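Local coordinates for protein dipicolinate synthase, B chain (Bacillus cereus, PDB 3MCU) that probably works together with its partner subunit DpaA to convert dihydrodipicolinate into dipicolinate during sporulation, an NADP-linked reaction, at residues D[89-94]-D[125-130]; D[5-10]-D[81-86]; D[151-156]-D[167-172]. One frame throughout, in Å; residues are numbered along the deposited sequence.

All three contacts reach one sheet, at different depths. Contact 1 is the core: the parallel neighbours 89-94 and 125-130 meet close to the centre of the chain, joined by backbone hydrogen bonds and aliphatic side chains. Contact 3 is also buried and shares its neighbourhood, since 125-130 borders both 151-156 and 167-172, but here the chain runs as an antiparallel hairpin, with a selenomethionine against an aromatic ring. Contact 2 lies toward the surface, across the chain's centre from contact 3, where a loop crosses the start of strand 7-12 and an arginine and an aspartate bond to backbone atoms.

Contact 1 (D[89-94]-D[125-130]). With PO4 (phosphate ion), chain J.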
ATOM      1  N   VAL D  89     -11.523  -3.616  23.299  1.00 22.98           N
ATOM      2  CA  VAL D  89     -10.464  -2.653  23.605  1.00 21.17           C
ATOM      3  C   VAL D  89      -9.118  -3.354  23.530  1.00 23.31           C
ATOM      4  O   VAL D  89      -8.978  -4.477  24.022  1.00 24.80           O
ATOM      5  CB  VAL D  89     -10.584  -2.092  25.045  1.00 25.07           C
ATOM      6  CG1 VAL D  89      -9.371  -1.216  25.385  1.00 25.09           C
ATOM      7  CG2 VAL D  89     -11.871  -1.313  25.225  1.00 26.11           C
ATOM      8  N   ILE D  90      -8.135  -2.717  22.898  1.00 21.10           N
ATOM      9  CA  ILE D  90      -6.752  -3.182  22.997  1.00 22.91           C
ATOM     10  C   ILE D  90      -5.899  -2.057  23.588  1.00 24.39           C
ATOM     11  O   ILE D  90      -5.825  -0.961  23.037  1.00 22.41           O
ATOM     12  CB  ILE D  90      -6.164  -3.593  21.633  1.00 23.28           C
ATOM     13  CG1 ILE D  90      -7.086  -4.577  20.896  1.00 21.44           C
ATOM     14  CG2 ILE D  90      -4.749  -4.172  21.816  1.00 23.59           C
ATOM     15  CD1 ILE D  90      -6.568  -4.945  19.478  1.00 19.73           C
ATOM     16  N   ALA D  91      -5.273  -2.319  24.724  1.00 24.81           N
ATOM     17  CA  ALA D  91      -4.585  -1.260  25.427  1.00 29.78           C
ATOM     18  C   ALA D  91      -3.686  -1.843  26.504  1.00 35.19           C
ATOM     19  O   ALA D  91      -4.168  -2.497  27.423  1.00 38.73           O
ATOM     20  CB  ALA D  91      -5.605  -0.291  26.034  1.00 30.88           C
ATOM     21  N   PRO D  92      -2.370  -1.619  26.385  1.00 34.80           N
ATOM     22  CA  PRO D  92      -1.764  -0.879  25.272  1.00 34.38           C
ATOM     23  C   PRO D  92      -1.710  -1.678  23.978  1.00 30.52           C
ATOM     24  O   PRO D  92      -1.740  -2.902  23.981  1.00 31.33           O
ATOM     25  CB  PRO D  92      -0.329  -0.619  25.767  1.00 36.75           C
ATOM     26  CG  PRO D  92      -0.047  -1.749  26.689  1.00 42.70           C
ATOM     27  CD  PRO D  92      -1.366  -2.052  27.376  1.00 41.95           C
ATOM     28  N   LEU D  93      -1.636  -0.961  22.868  1.00 28.33           N
ATOM     29  CA  LEU D  93      -1.469  -1.569  21.563  1.00 27.90           C
ATOM     30  C   LEU D  93      -0.034  -1.288  21.115  1.00 27.15           C
ATOM     31  O   LEU D  93       0.322  -0.146  20.838  1.00 25.12           O
ATOM     32  CB  LEU D  93      -2.459  -0.941  20.589  1.00 24.15           C
ATOM     33  CG  LEU D  93      -2.849  -1.640  19.285  1.00 25.99           C
ATOM     34  CD1 LEU D  93      -2.475  -0.811  18.080  1.00 22.16           C
ATOM     35  CD2 LEU D  93      -2.323  -3.052  19.184  1.00 24.48           C
ATOM     36  N   THR D  94       0.788  -2.329  21.064  1.00 28.16           N
ATOM     37  CA  THR D  94       2.174  -2.175  20.647  1.00 29.75           C
ATOM     38  C   THR D  94       2.268  -1.923  19.150  1.00 25.53           C
ATOM     39  O   THR D  94       1.324  -2.168  18.419  1.00 25.49           O
ATOM     40  CB  THR D  94       3.035  -3.407  21.011  1.00 30.77           C
ATOM     41  OG1 THR D  94       2.534  -4.564  20.332  1.00 32.65           O
ATOM     42  CG2 THR D  94       3.034  -3.651  22.516  1.00 31.77           C
ATOM     43  N   VAL D 125     -11.615  -0.485  19.895  1.00 16.45           N
ATOM     44  CA  VAL D 125     -10.963   0.728  20.371  1.00 16.69           C
ATOM     45  C   VAL D 125      -9.513   0.426  20.656  1.00 17.00           C
ATOM     46  O   VAL D 125      -9.203  -0.525  21.386  1.00 18.81           O
ATOM     47  CB  VAL D 125     -11.618   1.263  21.679  1.00 19.84           C
ATOM     48  CG1 VAL D 125     -10.730   2.297  22.331  1.00 16.16           C
ATOM     49  CG2 VAL D 125     -12.987   1.857  21.378  1.00 19.72           C
ATOM     50  N   LEU D 126      -8.628   1.234  20.081  1.00 16.50           N
ATOM     51  CA  LEU D 126      -7.191   1.012  20.167  1.00 15.92           C
ATOM     52  C   LEU D 126      -6.513   2.148  20.936  1.00 17.52           C
ATOM     53  O   LEU D 126      -6.807   3.308  20.685  1.00 16.43           O
ATOM     54  CB  LEU D 126      -6.601   0.969  18.748  1.00 18.16           C
ATOM     55  CG  LEU D 126      -7.094  -0.104  17.774  1.00 19.74           C
ATOM     56  CD1 LEU D 126      -6.463   0.055  16.383  1.00 19.35           C
ATOM     57  CD2 LEU D 126      -6.783  -1.480  18.359  1.00 21.05           C
ATOM     58  N   ALA D 127      -5.593   1.814  21.844  1.00 20.00           N
ATOM     59  CA  ALA D 127      -4.696   2.811  22.468  1.00 23.00           C
ATOM     60  C   ALA D 127      -3.254   2.599  22.035  1.00 25.08           C
ATOM     61  O   ALA D 127      -2.525   1.792  22.623  1.00 27.49           O
ATOM     62  CB  ALA D 127      -4.784   2.768  23.999  1.00 23.77           C
ATOM     63  N   VAL D 128      -2.836   3.348  21.024  1.00 23.27           N
ATOM     64  CA  VAL D 128      -1.506   3.195  20.471  1.00 23.81           C
ATOM     65  C   VAL D 128      -0.406   3.552  21.446  1.00 24.43           C
ATOM     66  O   VAL D 128      -0.570   4.406  22.322  1.00 22.02           O
ATOM     67  CB  VAL D 128      -1.339   4.022  19.192  1.00 24.52           C
ATOM     68  CG1 VAL D 128      -2.456   3.669  18.213  1.00 25.83           C
ATOM     69  CG2 VAL D 128      -1.388   5.491  19.511  1.00 23.08           C
ATOM     70  N   SER D 129       0.718   2.866  21.266  1.00 25.39           N
ATOM     71  CA  SER D 129       1.957   3.130  21.975  1.00 24.38           C
ATOM     72  C   SER D 129       3.131   2.505  21.222  1.00 25.55           C
ATOM     73  O   SER D 129       3.458   1.343  21.426  1.00 26.02           O
ATOM     74  CB  SER D 129       1.910   2.531  23.370  1.00 25.45           C
ATOM     75  OG  SER D 129       3.178   2.691  23.996  1.00 33.10           O
ATOM     76  N   THR D 130       3.772   3.274  20.356  1.00 25.00           N
ATOM     77  CA  THR D 130       4.930   2.768  19.651  1.00 25.14           C
ATOM     78  C   THR D 130       5.872   3.910  19.304  1.00 25.71           C
ATOM     79  O   THR D 130       5.420   5.009  18.981  1.00 24.54           O
ATOM     80  CB  THR D 130       4.515   1.969  18.379  1.00 25.83           C
ATOM     81  OG1 THR D 130       5.669   1.371  17.783  1.00 27.16           O
ATOM     82  CG2 THR D 130       3.821   2.855  17.364  1.00 23.34           C
TER
HETATM   83  P   PO4 J 302       2.984  -8.335  20.904  1.00 53.76           P
HETATM   84  O1  PO4 J 302       1.881  -8.619  21.917  1.00 48.21           O
HETATM   85  O2  PO4 J 302       3.775  -7.098  21.271  1.00 43.48           O
HETATM   86  O3  PO4 J 302       3.897  -9.546  20.848  1.00 57.86           O
HETATM   87  O4  PO4 J 302       2.407  -8.088  19.539  1.00 40.83           O
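The carbonyl oxygen of V125 takes the backbone N of I90 at 2.9 Å, and the CA of V89 adds a CA-H contact to the same V125 O at 3.3 Å. The next bond runs from A127 N to I90 O at 3.0 Å, so that I90 bridges V125 and A127 through its N and its O, the pattern of parallel strands. Beyond it the register slips by one residue: A91 and P92, the latter following a cis peptide bond, form a beta bulge. Pairing resumes with L93 N to A127 O at 2.9 Å, now with the donor tilted 33° from the carbonyl plane, and ends in a weak bond from S129 N to L93 O.

On one face of the sheet I90 and L126 run alongside each other with their tips in the same direction, I90 CD1 against L126 CD2 at 3.6 Å. The branch carbon CG of L93 reaches the same L126 methyl from an oblique direction, and helix 95-102 covers this face through M98 and F101. On the other face, V89 and V125 turn to helix 174-181, and near the bulge A91 CB meets A127 CB at 3.8 Å.

T94 closes its strand as the N-cap of the following helix. Its OG1, placed between the backbone N and the carbonyl carbon (chi1 62°), caps S97 N and also bonds to O2 of a phosphate ion at 3.0 Å. That ion, which probably entered with the crystallisation solution, is held as well by S97 OG, N96 ND2, G14 N and S41 OG. Two parallel strands linked through helices 95-102 and 109-118, with an anion at a helix N-terminus beyond one strand, are characteristic of the Rossmann-like flavoprotein fold and consistent with a pocket for a nucleotide phosphate.

Contact 2 (D[5-10]-D[81-86]); sequences GKRIGF and PKIPLD
The side chains of R7 and L85 lie roughly perpendicular where the loop leading into strand 87-94 passes over the start of strand 7-12, a neighbouring strand of the Rossmann-like sheet. The CG of the arginine rests on L85 CD2 at 3.7 Å. Its chain then stays extended until a bend at chi3 (-65°) carries the guanidinium to the loop backbone. There NH2 bonds to P84 O at 2.9 Å, with the oxygen near the guanidinium plane, at its edge, while the CG2 methyl of I83 lies over one face. The NE is engaged in a salt bridge with E35, so the guanidinium is held both by the loop and by strand 35-40.

L85 reaches farther along the strand. Its CD1 lies 3.8 Å from the CA of G9, a close approach possible because G9 has no side chain; a CB there would point at the leucine.

The side chains of K6 and D86 make a second, similarly perpendicular pair. The lysine's CD passes 3.8 Å from D86 OD2, but its NZ stays too distant for a salt bridge, although its charge may still favour the ionised carboxylate. D86 instead grips the backbone of R7 with two groups. Its CG stands beside its own backbone N, which brings the carboxylate round to the side of that N-H, and both face R7: D86 N bonds to R7 O at 2.8 Å, in the plane of that carbonyl. The companion bond is nearly straight (169°), R7 N donating at 2.7 Å to D86 OD2, which receives it on the anti side of the carboxylate and somewhat out of its plane.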
ATOM      1  N   GLY D   5     -23.980  -2.588  31.300  1.00 34.40           N
ATOM      2  CA  GLY D   5     -24.541  -3.727  30.595  1.00 36.26           C
ATOM      3  C   GLY D   5     -23.803  -4.173  29.331  1.00 32.02           C
ATOM      4  O   GLY D   5     -24.105  -5.229  28.794  1.00 29.25           O
ATOM      5  N   LYS D   6     -22.846  -3.378  28.856  1.00 32.41           N
ATOM      6  CA  LYS D   6     -22.119  -3.715  27.619  1.00 30.32           C
ATOM      7  C   LYS D   6     -21.147  -4.858  27.871  1.00 27.23           C
ATOM      8  O   LYS D   6     -20.578  -4.955  28.948  1.00 28.71           O
ATOM      9  CB  LYS D   6     -21.342  -2.508  27.097  1.00 27.58           C
ATOM     10  CG  LYS D   6     -22.175  -1.331  26.707  1.00 28.05           C
ATOM     11  CD  LYS D   6     -23.146  -1.683  25.598  1.00 32.53           C
ATOM     12  CE  LYS D   6     -24.148  -0.547  25.370  1.00 38.08           C
ATOM     13  NZ  LYS D   6     -25.079  -0.866  24.248  1.00 48.34           N
ATOM     14  N   ARG D   7     -20.952  -5.723  26.884  1.00 24.31           N
ATOM     15  CA  ARG D   7     -19.911  -6.738  26.982  1.00 25.57           C
ATOM     16  C   ARG D   7     -18.632  -6.231  26.296  1.00 24.70           C
ATOM     17  O   ARG D   7     -18.588  -6.036  25.080  1.00 23.85           O
ATOM     18  CB  ARG D   7     -20.384  -8.084  26.407  1.00 26.93           C
ATOM     19  CG  ARG D   7     -19.340  -9.208  26.479  1.00 26.78           C
ATOM     20  CD  ARG D   7     -19.842 -10.496  25.784  1.00 26.92           C
ATOM     21  NE  ARG D   7     -21.003 -11.066  26.464  1.00 29.07           N
ATOM     22  CZ  ARG D   7     -22.149 -11.387  25.867  1.00 31.50           C
ATOM     23  NH1 ARG D   7     -23.139 -11.898  26.581  1.00 30.45           N
ATOM     24  NH2 ARG D   7     -22.313 -11.196  24.561  1.00 28.21           N
ATOM     25  N   ILE D   8     -17.593  -6.007  27.089  1.00 24.36           N
ATOM     26  CA  ILE D   8     -16.406  -5.331  26.602  1.00 23.76           C
ATOM     27  C   ILE D   8     -15.171  -6.204  26.747  1.00 25.92           C
ATOM     28  O   ILE D   8     -14.820  -6.650  27.852  1.00 28.84           O
ATOM     29  CB  ILE D   8     -16.207  -3.989  27.331  1.00 26.79           C
ATOM     30  CG1 ILE D   8     -17.392  -3.075  27.046  1.00 28.20           C
ATOM     31  CG2 ILE D   8     -14.896  -3.304  26.915  1.00 25.03           C
ATOM     32  CD1 ILE D   8     -17.358  -1.820  27.849  1.00 33.17           C
ATOM     33  N   GLY D   9     -14.512  -6.449  25.622  1.00 24.68           N
ATOM     34  CA  GLY D   9     -13.280  -7.208  25.613  1.00 23.30           C
ATOM     35  C   GLY D   9     -12.149  -6.259  25.958  1.00 25.50           C
ATOM     36  O   GLY D   9     -12.167  -5.088  25.580  1.00 23.23           O
ATOM     37  N   PHE D  10     -11.176  -6.756  26.697  1.00 24.66           N
ATOM     38  CA  PHE D  10     -10.031  -5.950  27.052  1.00 28.11           C
ATOM     39  C   PHE D  10      -8.777  -6.780  26.839  1.00 28.06           C
ATOM     40  O   PHE D  10      -8.498  -7.731  27.586  1.00 27.91           O
ATOM     41  CB  PHE D  10     -10.128  -5.452  28.499  1.00 30.27           C
ATOM     42  CG  PHE D  10      -9.320  -4.215  28.760  1.00 30.92           C
ATOM     43  CD1 PHE D  10      -9.943  -3.000  28.989  1.00 36.10           C
ATOM     44  CD2 PHE D  10      -7.940  -4.260  28.755  1.00 32.07           C
ATOM     45  CE1 PHE D  10      -9.194  -1.852  29.216  1.00 34.08           C
ATOM     46  CE2 PHE D  10      -7.191  -3.119  28.983  1.00 36.95           C
ATOM     47  CZ  PHE D  10      -7.822  -1.916  29.210  1.00 37.38           C
ATOM     48  N   PRO D  81     -19.018 -15.901  16.756  1.00 29.50           N
ATOM     49  CA  PRO D  81     -20.399 -16.408  16.730  1.00 31.31           C
ATOM     50  C   PRO D  81     -21.082 -16.547  18.110  1.00 34.23           C
ATOM     51  O   PRO D  81     -22.283 -16.288  18.218  1.00 32.41           O
ATOM     52  CB  PRO D  81     -20.259 -17.777  16.061  1.00 28.50           C
ATOM     53  CG  PRO D  81     -18.855 -18.200  16.359  1.00 30.12           C
ATOM     54  CD  PRO D  81     -18.025 -16.939  16.414  1.00 28.17           C
ATOM     55  N   LYS D  82     -20.347 -16.941  19.144  1.00 33.74           N
ATOM     56  CA  LYS D  82     -21.002 -17.347  20.389  1.00 34.05           C
ATOM     57  C   LYS D  82     -21.209 -16.246  21.417  1.00 33.10           C
ATOM     58  O   LYS D  82     -22.341 -16.021  21.839  1.00 36.10           O
ATOM     59  CB  LYS D  82     -20.305 -18.558  21.006  1.00 35.87           C
ATOM     60  CG  LYS D  82     -20.079 -19.655  19.985  1.00 39.85           C
ATOM     61  CD  LYS D  82     -20.166 -21.055  20.565  1.00 42.49           C
ATOM     62  CE  LYS D  82     -20.188 -22.076  19.424  1.00 43.75           C
ATOM     63  NZ  LYS D  82     -20.437 -23.474  19.899  1.00 53.81           N
ATOM     64  N   ILE D  83     -20.132 -15.570  21.814  1.00 33.41           N
ATOM     65  CA  ILE D  83     -20.221 -14.505  22.808  1.00 30.46           C
ATOM     66  C   ILE D  83     -19.783 -13.147  22.264  1.00 28.33           C
ATOM     67  O   ILE D  83     -18.724 -12.640  22.606  1.00 27.33           O
ATOM     68  CB  ILE D  83     -19.386 -14.841  24.057  1.00 35.04           C
ATOM     69  CG1 ILE D  83     -18.358 -15.925  23.739  1.00 31.27           C
ATOM     70  CG2 ILE D  83     -20.289 -15.312  25.208  1.00 34.36           C
ATOM     71  CD1 ILE D  83     -17.222 -15.986  24.790  1.00 33.01           C
ATOM     72  N   PRO D  84     -20.615 -12.536  21.420  1.00 30.55           N
ATOM     73  CA  PRO D  84     -20.147 -11.325  20.732  1.00 27.54           C
ATOM     74  C   PRO D  84     -19.978 -10.127  21.651  1.00 26.01           C
ATOM     75  O   PRO D  84     -20.852  -9.823  22.460  1.00 29.47           O
ATOM     76  CB  PRO D  84     -21.249 -11.059  19.701  1.00 25.34           C
ATOM     77  CG  PRO D  84     -22.450 -11.776  20.225  1.00 29.44           C
ATOM     78  CD  PRO D  84     -21.953 -12.961  20.978  1.00 29.48           C
ATOM     79  N   LEU D  85     -18.849  -9.448  21.519  1.00 24.41           N
ATOM     80  CA  LEU D  85     -18.581  -8.270  22.322  1.00 23.41           C
ATOM     81  C   LEU D  85     -19.297  -7.097  21.708  1.00 22.01           C
ATOM     82  O   LEU D  85     -19.477  -7.032  20.487  1.00 24.06           O
ATOM     83  CB  LEU D  85     -17.075  -7.973  22.370  1.00 20.93           C
ATOM     84  CG  LEU D  85     -16.171  -9.128  22.782  1.00 23.81           C
ATOM     85  CD1 LEU D  85     -14.676  -8.830  22.452  1.00 21.51           C
ATOM     86  CD2 LEU D  85     -16.370  -9.419  24.254  1.00 21.50           C
ATOM     87  N   ASP D  86     -19.713  -6.171  22.555  1.00 21.11           N
ATOM     88  CA  ASP D  86     -20.213  -4.893  22.091  1.00 23.46           C
ATOM     89  C   ASP D  86     -19.054  -3.976  21.696  1.00 21.80           C
ATOM     90  O   ASP D  86     -19.191  -3.093  20.859  1.00 19.87           O
ATOM     91  CB  ASP D  86     -21.041  -4.245  23.206  1.00 25.00           C
ATOM     92  CG  ASP D  86     -22.283  -5.044  23.530  1.00 27.36           C
ATOM     93  OD1 ASP D  86     -22.980  -5.452  22.579  1.00 29.36           O
ATOM     94  OD2 ASP D  86     -22.565  -5.284  24.724  1.00 30.08           O
TER

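Contact 3 (D[151-156]-D[167-172])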
ATOM      1  N   TYR D 151     -11.668   2.622  16.278  1.00 17.78           N
ATOM      2  CA  TYR D 151     -11.550   3.909  16.945  1.00 18.09           C
ATOM      3  C   TYR D 151     -10.274   4.032  17.772  1.00 19.08           C
ATOM      4  O   TYR D 151      -9.748   3.044  18.271  1.00 18.47           O
ATOM      5  CB  TYR D 151     -12.796   4.176  17.805  1.00 19.27           C
ATOM      6  CG  TYR D 151     -14.071   4.051  16.992  1.00 20.07           C
ATOM      7  CD1 TYR D 151     -14.567   5.133  16.265  1.00 21.47           C
ATOM      8  CD2 TYR D 151     -14.754   2.850  16.924  1.00 17.84           C
ATOM      9  CE1 TYR D 151     -15.716   5.023  15.506  1.00 21.22           C
ATOM     10  CE2 TYR D 151     -15.908   2.728  16.152  1.00 20.04           C
ATOM     11  CZ  TYR D 151     -16.375   3.815  15.448  1.00 21.97           C
ATOM     12  OH  TYR D 151     -17.524   3.703  14.694  1.00 25.19           O
ATOM     13  N   PHE D 152      -9.798   5.261  17.938  1.00 18.36           N
ATOM     14  CA  PHE D 152      -8.573   5.499  18.675  1.00 19.23           C
ATOM     15  C   PHE D 152      -8.786   6.307  19.940  1.00 19.25           C
ATOM     16  O   PHE D 152      -9.546   7.280  19.956  1.00 20.44           O
ATOM     17  CB  PHE D 152      -7.528   6.183  17.777  1.00 19.59           C
ATOM     18  CG  PHE D 152      -6.886   5.254  16.796  1.00 19.57           C
ATOM     19  CD1 PHE D 152      -7.624   4.708  15.757  1.00 22.67           C
ATOM     20  CD2 PHE D 152      -5.550   4.935  16.894  1.00 19.68           C
ATOM     21  CE1 PHE D 152      -7.031   3.856  14.846  1.00 21.97           C
ATOM     22  CE2 PHE D 152      -4.958   4.082  15.994  1.00 21.38           C
ATOM     23  CZ  PHE D 152      -5.691   3.546  14.969  1.00 20.19           C
ATOM     24  N   VAL D 153      -8.133   5.882  21.010  1.00 18.76           N
ATOM     25  CA  VAL D 153      -8.016   6.738  22.171  1.00 20.45           C
ATOM     26  C   VAL D 153      -7.124   7.892  21.710  1.00 21.09           C
ATOM     27  O   VAL D 153      -6.070   7.651  21.101  1.00 19.61           O
ATOM     28  CB  VAL D 153      -7.367   5.982  23.346  1.00 22.77           C
ATOM     29  CG1 VAL D 153      -7.242   6.898  24.584  1.00 23.15           C
ATOM     30  CG2 VAL D 153      -8.168   4.720  23.677  1.00 18.08           C
ATOM     31  N   PRO D 154      -7.555   9.145  21.949  1.00 22.67           N
ATOM     32  CA  PRO D 154      -6.744  10.293  21.502  1.00 22.39           C
ATOM     33  C   PRO D 154      -5.274  10.122  21.868  1.00 20.72           C
ATOM     34  O   PRO D 154      -4.955   9.640  22.963  1.00 21.21           O
ATOM     35  CB  PRO D 154      -7.363  11.477  22.265  1.00 24.42           C
ATOM     36  CG  PRO D 154      -8.815  11.065  22.446  1.00 22.54           C
ATOM     37  CD  PRO D 154      -8.769   9.574  22.673  1.00 21.16           C
ATOM     38  N   PHE D 155      -4.387  10.518  20.959  1.00 20.40           N
ATOM     39  CA  PHE D 155      -2.968  10.201  21.085  1.00 20.91           C
ATOM     40  C   PHE D 155      -2.105  11.291  20.471  1.00 20.44           C
ATOM     41  O   PHE D 155      -2.596  12.156  19.730  1.00 20.67           O
ATOM     42  CB  PHE D 155      -2.658   8.878  20.367  1.00 20.49           C
ATOM     43  CG  PHE D 155      -2.888   8.937  18.874  1.00 21.87           C
ATOM     44  CD1 PHE D 155      -1.869   9.347  18.010  1.00 23.10           C
ATOM     45  CD2 PHE D 155      -4.116   8.585  18.333  1.00 20.68           C
ATOM     46  CE1 PHE D 155      -2.080   9.409  16.648  1.00 22.19           C
ATOM     47  CE2 PHE D 155      -4.334   8.628  16.956  1.00 22.73           C
ATOM     48  CZ  PHE D 155      -3.327   9.042  16.116  1.00 23.05           C
ATOM     49  N   GLY D 156      -0.813  11.224  20.765  1.00 20.21           N
ATOM     50  CA  GLY D 156       0.155  12.151  20.202  1.00 21.88           C
ATOM     51  C   GLY D 156       1.582  11.823  20.599  1.00 22.10           C
ATOM     52  O   GLY D 156       1.849  10.775  21.173  1.00 19.88           O
HETATM   53  N   MSE D 167       4.441   7.920  19.343  1.00 24.13           N
HETATM   54  CA  MSE D 167       3.112   8.374  19.726  1.00 22.13           C
HETATM   55  C   MSE D 167       2.435   7.360  20.638  1.00 23.24           C
HETATM   56  O   MSE D 167       2.672   6.161  20.527  1.00 23.52           O
HETATM   57  CB  MSE D 167       2.248   8.742  18.518  1.00 22.39           C
HETATM   58  CG  MSE D 167       2.822   9.930  17.730  1.00 23.17           C
HETATM   59 SE   MSE D 167       1.531  10.733  16.506  1.00 39.09          SE
HETATM   60  CE  MSE D 167       1.212   9.165  15.384  1.00 29.75           C
ATOM     61  N   VAL D 168       1.617   7.871  21.552  1.00 21.60           N
ATOM     62  CA  VAL D 168       1.083   7.118  22.667  1.00 22.76           C
ATOM     63  C   VAL D 168      -0.254   7.749  23.037  1.00 21.90           C
ATOM     64  O   VAL D 168      -0.399   8.970  23.034  1.00 19.63           O
ATOM     65  CB  VAL D 168       2.010   7.204  23.894  1.00 24.80           C
ATOM     66  CG1 VAL D 168       1.402   6.473  25.086  1.00 25.08           C
ATOM     67  CG2 VAL D 168       3.403   6.643  23.578  1.00 24.13           C
ATOM     68  N   ALA D 169      -1.238   6.911  23.320  1.00 22.47           N
ATOM     69  CA  ALA D 169      -2.550   7.404  23.693  1.00 23.63           C
ATOM     70  C   ALA D 169      -2.544   8.008  25.099  1.00 22.41           C
ATOM     71  O   ALA D 169      -1.724   7.649  25.937  1.00 24.06           O
ATOM     72  CB  ALA D 169      -3.554   6.283  23.630  1.00 22.11           C
ATOM     73  N   ARG D 170      -3.467   8.932  25.329  1.00 22.64           N
ATOM     74  CA  ARG D 170      -3.827   9.340  26.678  1.00 27.17           C
ATOM     75  C   ARG D 170      -4.756   8.269  27.253  1.00 26.30           C
ATOM     76  O   ARG D 170      -5.969   8.334  27.055  1.00 25.92           O
ATOM     77  CB  ARG D 170      -4.532  10.713  26.649  1.00 26.02           C
ATOM     78  CG  ARG D 170      -3.635  11.891  26.214  1.00 25.02           C
ATOM     79  CD  ARG D 170      -4.404  13.212  26.170  1.00 24.44           C
ATOM     80  NE  ARG D 170      -4.999  13.515  27.471  1.00 28.21           N
ATOM     81  CZ  ARG D 170      -5.939  14.432  27.673  1.00 26.38           C
ATOM     82  NH1 ARG D 170      -6.421  14.602  28.886  1.00 26.81           N
ATOM     83  NH2 ARG D 170      -6.391  15.177  26.669  1.00 27.34           N
HETATM   84  N   MSE D 171      -4.186   7.278  27.940  1.00 28.33           N
HETATM   85  CA  MSE D 171      -4.961   6.188  28.561  1.00 30.45           C
HETATM   86  C   MSE D 171      -6.153   6.640  29.403  1.00 31.05           C
HETATM   87  O   MSE D 171      -7.156   5.924  29.518  1.00 31.50           O
HETATM   88  CB  MSE D 171      -4.066   5.343  29.462  1.00 33.06           C
HETATM   89  CG  MSE D 171      -3.117   4.445  28.733  1.00 42.02           C
HETATM   90 SE   MSE D 171      -4.057   2.996  27.787  1.00 75.04          SE
HETATM   91  CE  MSE D 171      -2.478   1.973  27.332  1.00 39.23           C
ATOM     92  N   GLU D 172      -6.030   7.815  30.004  1.00 27.96           N
ATOM     93  CA  GLU D 172      -7.046   8.309  30.917  1.00 30.88           C
ATOM     94  C   GLU D 172      -8.341   8.592  30.156  1.00 31.27           C
ATOM     95  O   GLU D 172      -9.416   8.639  30.751  1.00 32.32           O
ATOM     96  CB  GLU D 172      -6.554   9.553  31.680  1.00 31.58           C
ATOM     97  CG  GLU D 172      -6.350  10.814  30.824  1.00 29.60           C
ATOM     98  CD  GLU D 172      -4.941  10.943  30.266  1.00 34.10           C
ATOM     99  OE1 GLU D 172      -4.152   9.965  30.359  1.00 31.67           O
ATOM    100  OE2 GLU D 172      -4.614  12.041  29.742  1.00 34.59           O
TER
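M167, a selenomethionine, runs its side chain along G156 to the edge of the F155 ring within the antiparallel hairpin formed by strands 150-156 and 167-169. Its CB sits 3.4 Å from G156 O, and CG continues past the carbonyl carbon of the same glycine. The selenium then comes to the edge of the F155 ring, 5.0 Å from the centroid and almost in the ring plane, a Met-aromatic contact. A bend at chi3 (-61°) turns the terminal CE along that edge to reach F155 CE1 at 3.5 Å. L141 of helix 138-145 packs on both side chains, and M142 of another subunit also touches M167.

The backbones are joined around the non-hydrogen-bonded pair F155 and A169. On one side of it V168 and G156 bond to each other twice, V168 N to G156 O at 2.9 Å and G156 N to V168 O through a longer bond. On the other, R170 N reaches P154 O at 2.9 Å. Next to this bond, V153 CB packs on the A169 methyl at 3.8 Å. R170 swings its side chain away from the hairpin partner, makes a cation-pi contact with Y197, and forms a salt bridge to E172, whose OE2 lies 2.7 Å from R170 NE, near the guanidinium plane.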